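Local coordinates for glutathione peroxidase (Schistosoma mansoni, PDB 2WGR), which reduces hydrogen peroxide to water with two molecules of glutathione, which it joins into glutathione disulfide, at residues 9-14 and 143-148. Sequence-based numbering, arbitrary orientation.
With POP (pyrophosphate 2-), chain B.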
loop_
_atom_site.group_PDB
_atom_site.type_symbol
_atom_site.label_atom_id
_atom_site.label_comp_id
_atom_site.label_asym_id
_atom_site.label_seq_id
_atom_site.Cartn_x
_atom_site.Cartn_y
_atom_site.Cartn_z
ATOM N N ASN A 9 10.852 7.020 -12.743
ATOM C CA ASN A 9 11.127 8.183 -11.869
ATOM C C ASN A 9 10.097 8.487 -10.798
ATOM O O ASN A 9 10.433 9.105 -9.793
ATOM C CB ASN A 9 11.336 9.444 -12.696
ATOM C CG ASN A 9 12.729 9.478 -13.319
ATOM O OD1 ASN A 9 13.717 9.638 -12.616
ATOM N ND2 ASN A 9 12.802 9.288 -14.631
ATOM N N SER A 10 8.844 8.122 -11.027
ATOM C CA SER A 10 7.803 8.392 -9.991
ATOM C C SER A 10 6.669 7.375 -10.071
ATOM O O SER A 10 6.514 6.695 -11.073
ATOM C CB SER A 10 7.248 9.807 -10.153
ATOM O OG SER A 10 6.103 9.811 -10.973
ATOM N N ILE A 11 5.862 7.280 -9.014
ATOM C CA ILE A 11 4.778 6.283 -9.058
ATOM C C ILE A 11 3.697 6.661 -10.066
ATOM O O ILE A 11 2.918 5.807 -10.476
ATOM C CB ILE A 11 4.148 6.034 -7.654
ATOM C CG1 ILE A 11 3.339 7.256 -7.197
ATOM C CG2 ILE A 11 5.251 5.580 -6.639
ATOM C CD1 ILE A 11 2.336 6.931 -6.072
ATOM N N TYR A 12 3.650 7.942 -10.464
ATOM C CA TYR A 12 2.542 8.389 -11.326
ATOM C C TYR A 12 2.628 7.748 -12.724
ATOM O O TYR A 12 1.655 7.757 -13.490
ATOM C CB TYR A 12 2.538 9.913 -11.429
ATOM C CG TYR A 12 2.439 10.608 -10.097
ATOM C CD1 TYR A 12 1.662 10.065 -9.053
ATOM C CD2 TYR A 12 3.146 11.787 -9.845
ATOM C CE1 TYR A 12 1.559 10.693 -7.817
ATOM C CE2 TYR A 12 3.034 12.434 -8.607
ATOM C CZ TYR A 12 2.249 11.893 -7.602
ATOM O OH TYR A 12 2.151 12.512 -6.381
ATOM N N GLU A 13 3.789 7.191 -13.047
ATOM C CA GLU A 13 4.017 6.563 -14.353
ATOM C C GLU A 13 3.467 5.128 -14.487
ATOM O O GLU A 13 3.487 4.551 -15.597
ATOM C CB GLU A 13 5.512 6.513 -14.646
ATOM C CG GLU A 13 6.222 7.877 -14.635
ATOM C CD GLU A 13 7.692 7.704 -14.932
ATOM O OE1 GLU A 13 8.468 7.450 -13.993
ATOM O OE2 GLU A 13 8.075 7.827 -16.117
ATOM N N PHE A 14 2.993 4.563 -13.369
ATOM C CA PHE A 14 2.568 3.161 -13.335
ATOM C C PHE A 14 1.048 3.037 -13.353
ATOM O O PHE A 14 0.333 3.901 -12.825
ATOM C CB PHE A 14 3.137 2.469 -12.083
ATOM C CG PHE A 14 4.629 2.396 -12.083
ATOM C CD1 PHE A 14 5.276 1.308 -12.678
ATOM C CD2 PHE A 14 5.391 3.446 -11.577
ATOM C CE1 PHE A 14 6.655 1.236 -12.716
ATOM C CE2 PHE A 14 6.775 3.424 -11.641
ATOM C CZ PHE A 14 7.432 2.305 -12.199
ATOM N N GLY A 143 5.355 12.078 -6.019
ATOM C CA GLY A 143 5.357 10.678 -6.465
ATOM C C GLY A 143 6.663 9.960 -6.152
ATOM O O GLY A 143 6.936 8.885 -6.703
ATOM N N GLN A 144 7.466 10.553 -5.268
ATOM C CA GLN A 144 8.765 9.974 -4.924
ATOM C C GLN A 144 8.685 9.079 -3.678
ATOM O O GLN A 144 8.268 9.552 -2.612
ATOM C CB GLN A 144 9.793 11.072 -4.661
ATOM C CG GLN A 144 9.922 12.141 -5.786
ATOM C CD GLN A 144 10.242 11.514 -7.099
ATOM O OE1 GLN A 144 11.273 10.797 -7.263
ATOM N NE2 GLN A 144 9.385 11.799 -8.105
ATOM N N PRO A 145 9.112 7.799 -3.791
ATOM C CA PRO A 145 9.161 6.952 -2.577
ATOM C C PRO A 145 10.275 7.474 -1.653
ATOM O O PRO A 145 11.428 7.620 -2.101
ATOM C CB PRO A 145 9.511 5.551 -3.123
ATOM C CG PRO A 145 9.161 5.610 -4.606
ATOM C CD PRO A 145 9.468 7.058 -5.009
ATOM N N VAL A 146 9.924 7.803 -0.411
ATOM C CA VAL A 146 10.861 8.437 0.524
ATOM C C VAL A 146 11.155 7.649 1.805
ATOM O O VAL A 146 12.148 7.940 2.487
ATOM C CB VAL A 146 10.413 9.883 0.914
ATOM C CG1 VAL A 146 10.562 10.816 -0.296
ATOM C CG2 VAL A 146 8.991 9.911 1.452
ATOM N N LYS A 147 10.335 6.651 2.096
ATOM C CA LYS A 147 10.536 5.802 3.277
ATOM C C LYS A 147 9.916 4.426 3.108
ATOM O O LYS A 147 8.932 4.270 2.388
ATOM C CB LYS A 147 10.017 6.466 4.566
ATOM C CG LYS A 147 10.740 5.906 5.828
ATOM C CD LYS A 147 10.918 6.970 6.933
ATOM C CE LYS A 147 11.262 6.312 8.282
ATOM N NZ LYS A 147 11.132 7.268 9.443
ATOM N N ARG A 148 10.532 3.443 3.775
ATOM C CA ARG A 148 10.044 2.075 3.763
ATOM C C ARG A 148 9.992 1.626 5.221
ATOM O O ARG A 148 10.886 1.991 5.992
ATOM C CB ARG A 148 11.045 1.229 3.020
ATOM C CG ARG A 148 10.660 -0.239 2.969
ATOM C CD ARG A 148 11.592 -0.951 2.018
ATOM N NE ARG A 148 11.474 -2.418 2.094
ATOM C CZ ARG A 148 11.975 -3.251 1.186
ATOM N NH1 ARG A 148 12.531 -2.795 0.076
ATOM N NH2 ARG A 148 11.868 -4.567 1.370
HETATM P P1 POP B . 12.522 -4.030 5.757
HETATM O O1 POP B . 13.376 -4.870 4.828
HETATM O O2 POP B . 13.255 -3.987 7.087
HETATM O O3 POP B . 12.409 -2.598 5.263
HETATM O O POP B . 11.084 -4.768 5.820
HETATM P P2 POP B . 10.342 -4.614 4.399
HETATM O O4 POP B . 9.452 -5.757 4.059
HETATM O O5 POP B . 9.637 -3.249 4.407
HETATM O O6 POP B . 11.472 -4.572 3.401
#
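G143 presses its CA against one face of the Y12 ring, a CH-pi contact 3.9 Å from CA to the ring centroid. Glycine suits the place twice over: with no side chain, its CA can lie directly against the ring, and its backbone easily takes the positive phi found here. Y12 CG lies beside its own backbone N (chi1 -57°), which carries the ring past the glycine to where its OH hydrogen-bonds G31 N. The carbonyl of G143 makes the main polar link, accepting from I11 N at 3.0 Å, nearly straight (160°) and on a lone pair in the carbonyl plane. S10 CA adds a CH...O contact to that oxygen. S10 OG accepts from Y12 N in an ST turn, and E13 OE1 collects the amides of N9 and S10.

Q144 starts away from the loop, but its bent chain (chi2 -56°) brings the amide back beside N9. Glutamine serves both ways: NE2 gives a weak hydrogen bond to N9 O (3.3 Å) and another hydrogen bond to Q142 O, while OE1 accepts one from R121 NH2. P145, unable to donate from its nitrogen, opens strand 145-149 and meets I11 only loosely, CG to CG2 at 4.4 Å. V146 and K147 both face L138 in a classic beta bulge. Beyond the loop contact, the positive guanidinium of R148 suits the pyrophosphate anion, which K131, S135 and T125 also bind; its NE reaches O5 at 3.1 Å.

The contact thus joins the loop before strand 15-17 to an outer strand of the thioredoxin-like sheet: I11 also touches V139 of strand 136-139, and I11 and P145 share F117 of helix 113-121.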